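Local coordinates for protein synaptotagmin IV (Rattus norvegicus, PDB 1W15) that supports the mobility of neuronal dense core vesicles through its interaction with KIF1A, which phosphorylation weakens so that the vesicles are captured at synapses, at residues C24-T28 with T29-T33; W133-I136 with C137-R141. One frame throughout, in Å; residues are numbered along the deposited sequence.

Overall arrangement
This chain is the C2B domain, a beta sandwich of two antiparallel sheets. From the N terminus, interaction 1 comes first: its segments 24-28 and 29-33 are contiguous and close the hairpin between strands 18-26 and 31-40. Interaction 2 follows much later, at the end of helix 128-138, where 133-136 meets 137-141 as the chain leaves the helix for strand 144-149. The two contacts are in series, neither nested nor crossing, with centres about 10 Å apart. They meet through R141, whose N lies 2.7 Å from Y25 O and whose NH1 lies 2.8 Å from S27 OG, both probable hydrogen bonds. Together they tie the helix end to the hairpin turn.

Interaction 1: C24-T28 with T29-T33; sequences CYQST and TNTLT
Q26 and T31 pair at the turn end of an antiparallel beta hairpin, where Q26 N donates to T31 O at 3.0 Å. Their side chains share a sheet face with those of C24 and T33. On that face the glutamine's CB and CG both approach T31 OG1, CG at 3.4 Å. CG of Q26 sits anti to its carbonyl carbon (chi1 -40°), and the extended chain beyond it passes obliquely over the threonine hydroxyl. Two residues further from the turn, C24 and T33 form a hydrogen-bonded pair, with T33 N to C24 O at 2.9 Å and C24 N to T33 O at 3.0 Å. Between these pairs lies the non-hydrogen-bonded pair Y25 and L32, whose side chains occupy the other face, Y25 CB lying 4.1 Å from L32 CD1. L32 CA also makes a CA-H...O contact with C24 O.

The reversal begins with a type I turn: S27 and T28 have the matching backbone angles, and T29 N donates to Q26 O at 3.0 Å from well above the carbonyl plane, 49° out of it. It is completed by N30, whose phi is positive (51°); N30 and T31 both face Q26, which makes a G1 beta bulge. Further out, Y25 packs on I136 and L32 on W133 of helix 128-138, while Q26 touches I144 and T29 touches E135, both of the second subunit. A calcium ion lies about 5 Å from the Y25 side chain. A water at the edge of the Y25 ring, in its plane, accepts from the tyrosine OH and donates to N30 OD1 at 2.8 Å.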
ATOM      1  N   CYS A  24       5.542  10.067  -2.248  1.00 33.34           N
ATOM      2  CA  CYS A  24       6.372  10.319  -1.051  1.00 33.02           C
ATOM      3  C   CYS A  24       7.765  10.710  -1.530  1.00 33.35           C
ATOM      4  O   CYS A  24       8.400   9.953  -2.288  1.00 32.53           O
ATOM      5  CB  CYS A  24       6.490   9.054  -0.185  1.00 32.37           C
ATOM      6  SG  CYS A  24       7.509   9.316   1.244  1.00 35.46           S
ATOM      7  N   TYR A  25       8.253  11.885  -1.104  1.00 33.20           N
ATOM      8  CA  TYR A  25       9.585  12.349  -1.489  1.00 33.99           C
ATOM      9  C   TYR A  25      10.560  12.046  -0.330  1.00 34.88           C
ATOM     10  O   TYR A  25      10.434  12.575   0.773  1.00 34.59           O
ATOM     11  CB  TYR A  25       9.578  13.856  -1.770  1.00 34.59           C
ATOM     12  CG  TYR A  25      10.932  14.476  -2.096  1.00 35.80           C
ATOM     13  CD1 TYR A  25      11.844  13.816  -2.923  1.00 36.26           C
ATOM     14  CD2 TYR A  25      11.291  15.754  -1.595  1.00 34.27           C
ATOM     15  CE1 TYR A  25      13.094  14.383  -3.246  1.00 33.73           C
ATOM     16  CE2 TYR A  25      12.537  16.338  -1.930  1.00 35.20           C
ATOM     17  CZ  TYR A  25      13.425  15.638  -2.744  1.00 35.88           C
ATOM     18  OH  TYR A  25      14.658  16.157  -3.083  1.00 32.64           O
ATOM     19  N   GLN A  26      11.476  11.130  -0.608  1.00 36.38           N
ATOM     20  CA  GLN A  26      12.530  10.718   0.325  1.00 39.12           C
ATOM     21  C   GLN A  26      13.671  11.768   0.137  1.00 38.27           C
ATOM     22  O   GLN A  26      14.663  11.489  -0.544  1.00 38.21           O
ATOM     23  CB  GLN A  26      12.909   9.183   0.081  1.00 39.04           C
ATOM     24  CG  GLN A  26      11.769   8.179  -0.213  1.00 45.81           C
ATOM     25  CD  GLN A  26      11.958   6.712   0.210  1.00 54.46           C
ATOM     26  OE1 GLN A  26      11.043   5.904   0.023  1.00 55.59           O
ATOM     27  NE2 GLN A  26      13.019   6.178   0.803  1.00 59.14           N
ATOM     28  N   SER A  27      13.499  12.963   0.750  1.00 40.09           N
ATOM     29  CA  SER A  27      14.431  14.078   0.493  1.00 40.26           C
ATOM     30  C   SER A  27      15.923  13.802   0.750  1.00 42.31           C
ATOM     31  O   SER A  27      16.783  14.313   0.004  1.00 42.80           O
ATOM     32  CB  SER A  27      14.012  15.374   1.228  1.00 41.01           C
ATOM     33  OG  SER A  27      14.261  15.313   2.618  1.00 39.84           O
ATOM     34  N   THR A  28      16.240  13.031   1.798  1.00 43.06           N
ATOM     35  CA  THR A  28      17.664  12.745   2.123  1.00 43.59           C
ATOM     36  C   THR A  28      18.277  11.714   1.173  1.00 45.08           C
ATOM     37  O   THR A  28      19.499  11.578   1.121  1.00 43.78           O
ATOM     38  CB  THR A  28      17.858  12.245   3.571  1.00 43.54           C
ATOM     39  OG1 THR A  28      17.162  10.998   3.749  1.00 44.13           O
ATOM     40  CG2 THR A  28      17.220  13.178   4.560  1.00 42.86           C
ATOM     41  N   THR A  29      17.446  10.986   0.433  1.00 45.55           N
ATOM     42  CA  THR A  29      18.007   9.979  -0.521  1.00 47.66           C
ATOM     43  C   THR A  29      17.664  10.196  -2.005  1.00 46.42           C
ATOM     44  O   THR A  29      17.980   9.363  -2.836  1.00 46.29           O
ATOM     45  CB  THR A  29      17.634   8.589  -0.178  1.00 46.38           C
ATOM     46  OG1 THR A  29      16.190   8.482  -0.157  1.00 50.73           O
ATOM     47  CG2 THR A  29      18.140   8.241   1.219  1.00 50.95           C
ATOM     48  N   ASN A  30      17.053  11.322  -2.320  1.00 47.73           N
ATOM     49  CA  ASN A  30      16.730  11.632  -3.713  1.00 49.00           C
ATOM     50  C   ASN A  30      15.993  10.489  -4.409  1.00 46.99           C
ATOM     51  O   ASN A  30      16.407  10.050  -5.485  1.00 46.89           O
ATOM     52  CB  ASN A  30      18.031  11.923  -4.457  1.00 49.72           C
ATOM     53  CG  ASN A  30      18.938  12.805  -3.657  1.00 53.01           C
ATOM     54  OD1 ASN A  30      18.556  13.939  -3.253  1.00 55.32           O
ATOM     55  ND2 ASN A  30      20.141  12.298  -3.388  1.00 55.18           N
ATOM     56  N   THR A  31      14.953   9.960  -3.775  1.00 46.29           N
ATOM     57  CA  THR A  31      14.051   9.032  -4.490  1.00 46.07           C
ATOM     58  C   THR A  31      12.663   9.556  -4.291  1.00 43.26           C
ATOM     59  O   THR A  31      12.396  10.307  -3.340  1.00 43.37           O
ATOM     60  CB  THR A  31      14.092   7.545  -4.032  1.00 47.05           C
ATOM     61  OG1 THR A  31      14.070   7.493  -2.623  1.00 52.13           O
ATOM     62  CG2 THR A  31      15.392   6.784  -4.472  1.00 51.54           C
ATOM     63  N   LEU A  32      11.766   9.190  -5.206  1.00 40.06           N
ATOM     64  CA  LEU A  32      10.390   9.624  -5.092  1.00 36.75           C
ATOM     65  C   LEU A  32       9.616   8.351  -5.317  1.00 35.50           C
ATOM     66  O   LEU A  32       9.828   7.663  -6.335  1.00 34.88           O
ATOM     67  CB  LEU A  32      10.063  10.609  -6.220  1.00 36.81           C
ATOM     68  CG  LEU A  32       8.615  11.079  -6.369  1.00 35.06           C
ATOM     69  CD1 LEU A  32       8.129  12.015  -5.193  1.00 35.59           C
ATOM     70  CD2 LEU A  32       8.492  11.794  -7.743  1.00 33.58           C
ATOM     71  N   THR A  33       8.716   8.020  -4.403  0.50 34.18           N
ATOM     72  CA  THR A  33       7.918   6.820  -4.618  0.50 33.27           C
ATOM     73  C   THR A  33       6.534   7.244  -5.065  0.50 32.75           C
ATOM     74  O   THR A  33       5.953   8.198  -4.532  0.50 32.74           O
ATOM     75  CB  THR A  33       7.916   5.922  -3.366  0.50 34.15           C
ATOM     76  OG1 THR A  33       7.009   6.439  -2.396  0.50 32.43           O
ATOM     77  CG2 THR A  33       9.299   6.032  -2.677  0.50 32.76           C
TER
HETATM   78  O   HOH W   1      16.174  14.865  -4.507  1.00 51.25           O

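Interaction 2: W133-I136 with C137-R141; sequences WKEI and CDFPR
The C-terminal end of helix 128-138 brings W133, K134 and E135 against C137, D138 and F139, each pair four residues apart. Three helical backbone bonds define the last turn: C137 N to W133 O (3.0 Å), D138 N to K134 O (2.7 Å) and F139 N to E135 O (2.8 Å). F139 is the first residue to leave helical angles, so the last of these marks the exit. Side chains follow the same spacing. C137 SG lies over a face of the W133 indole, 4.2 Å from the centroid of its five-membered ring and 26° off the normal, a sulfur-aromatic contact. On the exposed side a salt bridge joins K134 NZ to D138 OD2 at 2.7 Å, using the syn lone pair; the lysine's bend at its last torsion (chi4 62°) turns its amino group back onto the carboxylate.

At the exit the F139 ring presents its edge to E135 O, which lies in the ring plane 3.3 Å from F139 CD1. The same CD1 packs on E135 CG at 3.9 Å, and the E135 carboxylate is turned 71° from the ring, its OE1 in a salt bridge with K146. Replacing F139 by an alanine removes the ring, which is likely to leave E135 CG without its apolar neighbour and R141 of the third subunit without the ring it packs against. Beneath the helix, W133 reaches L23 of strand 18-26 and both I98 and V100 of strand 98-106, while I136 rests on L23 and on L95, so that this helix end touches one strand of each sheet, 18-26 and 98-106.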
ATOM      1  N   TRP A 133       1.619  18.384  -5.458  1.00 36.56           N
ATOM      2  CA  TRP A 133       3.084  18.537  -5.526  1.00 37.05           C
ATOM      3  C   TRP A 133       3.657  19.450  -4.426  1.00 35.88           C
ATOM      4  O   TRP A 133       4.701  19.156  -3.855  1.00 33.74           O
ATOM      5  CB  TRP A 133       3.489  19.105  -6.865  1.00 37.37           C
ATOM      6  CG  TRP A 133       4.930  18.860  -7.222  1.00 37.96           C
ATOM      7  CD1 TRP A 133       5.952  19.807  -7.305  1.00 38.41           C
ATOM      8  CD2 TRP A 133       5.529  17.602  -7.551  1.00 38.13           C
ATOM      9  NE1 TRP A 133       7.112  19.191  -7.716  1.00 37.53           N
ATOM     10  CE2 TRP A 133       6.888  17.846  -7.862  1.00 38.07           C
ATOM     11  CE3 TRP A 133       5.047  16.287  -7.639  1.00 38.92           C
ATOM     12  CZ2 TRP A 133       7.770  16.826  -8.238  1.00 38.78           C
ATOM     13  CZ3 TRP A 133       5.929  15.266  -8.023  1.00 39.20           C
ATOM     14  CH2 TRP A 133       7.279  15.550  -8.314  1.00 39.87           C
ATOM     15  N   LYS A 134       2.990  20.564  -4.159  1.00 35.86           N
ATOM     16  CA  LYS A 134       3.424  21.451  -3.056  1.00 36.26           C
ATOM     17  C   LYS A 134       3.508  20.703  -1.700  1.00 36.19           C
ATOM     18  O   LYS A 134       4.449  20.892  -0.895  1.00 33.18           O
ATOM     19  CB  LYS A 134       2.515  22.673  -2.965  1.00 37.13           C
ATOM     20  CG  LYS A 134       2.881  23.553  -1.756  1.00 39.33           C
ATOM     21  CD  LYS A 134       2.402  24.974  -1.828  1.00 41.16           C
ATOM     22  CE  LYS A 134       2.452  25.625  -0.421  1.00 41.99           C
ATOM     23  NZ  LYS A 134       3.853  25.726   0.227  1.00 40.64           N
ATOM     24  N   GLU A 135       2.506  19.859  -1.462  1.00 35.60           N
ATOM     25  CA  GLU A 135       2.371  19.147  -0.198  1.00 37.37           C
ATOM     26  C   GLU A 135       3.513  18.115  -0.083  1.00 37.11           C
ATOM     27  O   GLU A 135       4.159  18.016   0.976  1.00 36.68           O
ATOM     28  CB  GLU A 135       0.978  18.506  -0.083  1.00 37.76           C
ATOM     29  CG  GLU A 135       0.566  18.188   1.352  1.00 46.21           C
ATOM     30  CD  GLU A 135      -0.864  17.651   1.474  1.00 50.20           C
ATOM     31  OE1 GLU A 135      -1.682  17.903   0.565  1.00 51.72           O
ATOM     32  OE2 GLU A 135      -1.167  16.983   2.496  1.00 55.02           O
ATOM     33  N   ILE A 136       3.771  17.405  -1.199  0.50 37.65           N
ATOM     34  CA  ILE A 136       4.899  16.455  -1.415  0.50 38.71           C
ATOM     35  C   ILE A 136       6.306  17.065  -1.090  0.50 40.98           C
ATOM     36  O   ILE A 136       7.199  16.395  -0.417  0.50 42.60           O
ATOM     37  CB  ILE A 136       4.867  15.932  -2.906  0.50 39.06           C
ATOM     38  CG1 ILE A 136       3.718  14.920  -3.120  0.50 38.94           C
ATOM     39  CG2 ILE A 136       6.198  15.339  -3.340  0.50 39.30           C
ATOM     40  CD1 ILE A 136       3.215  14.880  -4.581  0.50 33.58           C
ATOM     41  N   CYS A 137       6.489  18.315  -1.535  1.00 38.49           N
ATOM     42  CA  CYS A 137       7.696  19.080  -1.262  1.00 37.93           C
ATOM     43  C   CYS A 137       7.701  19.653   0.145  1.00 36.33           C
ATOM     44  O   CYS A 137       8.754  19.762   0.782  1.00 35.49           O
ATOM     45  CB  CYS A 137       7.836  20.197  -2.276  1.00 37.21           C
ATOM     46  SG  CYS A 137       8.032  19.581  -3.957  1.00 41.16           S
ATOM     47  N   ASP A 138       6.533  20.029   0.648  1.00 38.10           N
ATOM     48  CA  ASP A 138       6.449  20.577   2.023  1.00 38.54           C
ATOM     49  C   ASP A 138       6.603  19.496   3.110  1.00 39.31           C
ATOM     50  O   ASP A 138       7.023  19.817   4.230  1.00 39.38           O
ATOM     51  CB  ASP A 138       5.149  21.365   2.264  1.00 37.71           C
ATOM     52  CG  ASP A 138       5.123  22.714   1.543  1.00 39.16           C
ATOM     53  OD1 ASP A 138       6.169  23.201   1.035  1.00 41.62           O
ATOM     54  OD2 ASP A 138       4.059  23.323   1.396  1.00 42.04           O
ATOM     55  N   PHE A 139       6.240  18.235   2.788  1.00 38.60           N
ATOM     56  CA  PHE A 139       6.264  17.147   3.744  1.00 37.26           C
ATOM     57  C   PHE A 139       7.098  15.956   3.277  1.00 38.65           C
ATOM     58  O   PHE A 139       6.520  14.850   3.008  1.00 38.40           O
ATOM     59  CB  PHE A 139       4.842  16.694   4.065  1.00 37.80           C
ATOM     60  CG  PHE A 139       3.998  17.735   4.797  1.00 37.74           C
ATOM     61  CD1 PHE A 139       3.253  18.676   4.099  1.00 38.36           C
ATOM     62  CD2 PHE A 139       3.959  17.751   6.187  1.00 38.73           C
ATOM     63  CE1 PHE A 139       2.443  19.629   4.773  1.00 41.24           C
ATOM     64  CE2 PHE A 139       3.189  18.723   6.869  1.00 36.22           C
ATOM     65  CZ  PHE A 139       2.424  19.637   6.166  1.00 37.47           C
ATOM     66  N   PRO A 140       8.419  16.120   3.168  1.00 37.59           N
ATOM     67  CA  PRO A 140       9.248  15.018   2.699  1.00 38.63           C
ATOM     68  C   PRO A 140       9.119  13.847   3.673  1.00 38.53           C
ATOM     69  O   PRO A 140       8.838  14.075   4.859  1.00 38.76           O
ATOM     70  CB  PRO A 140      10.657  15.610   2.632  1.00 38.49           C
ATOM     71  CG  PRO A 140      10.593  16.837   3.543  1.00 37.42           C
ATOM     72  CD  PRO A 140       9.224  17.331   3.456  1.00 38.35           C
ATOM     73  N   ARG A 141       9.153  12.620   3.130  1.00 38.77           N
ATOM     74  CA  ARG A 141       8.989  11.351   3.883  1.00 38.66           C
ATOM     75  C   ARG A 141       7.563  11.027   4.295  1.00 39.81           C
ATOM     76  O   ARG A 141       7.342   9.992   4.933  1.00 41.45           O
ATOM     77  CB  ARG A 141       9.945  11.246   5.118  1.00 38.32           C
ATOM     78  CG  ARG A 141      11.403  11.077   4.736  1.00 34.28           C
ATOM     79  CD  ARG A 141      12.455  11.288   5.928  1.00 40.07           C
ATOM     80  NE  ARG A 141      12.309  12.651   6.453  1.00 35.09           N
ATOM     81  CZ  ARG A 141      12.802  13.724   5.879  1.00 37.68           C
ATOM     82  NH1 ARG A 141      13.534  13.625   4.792  1.00 40.24           N
ATOM     83  NH2 ARG A 141      12.511  14.900   6.353  1.00 37.06           N
TER
HETATM   84  O   HOH W   2       6.726  13.600   0.432  1.00 34.20           O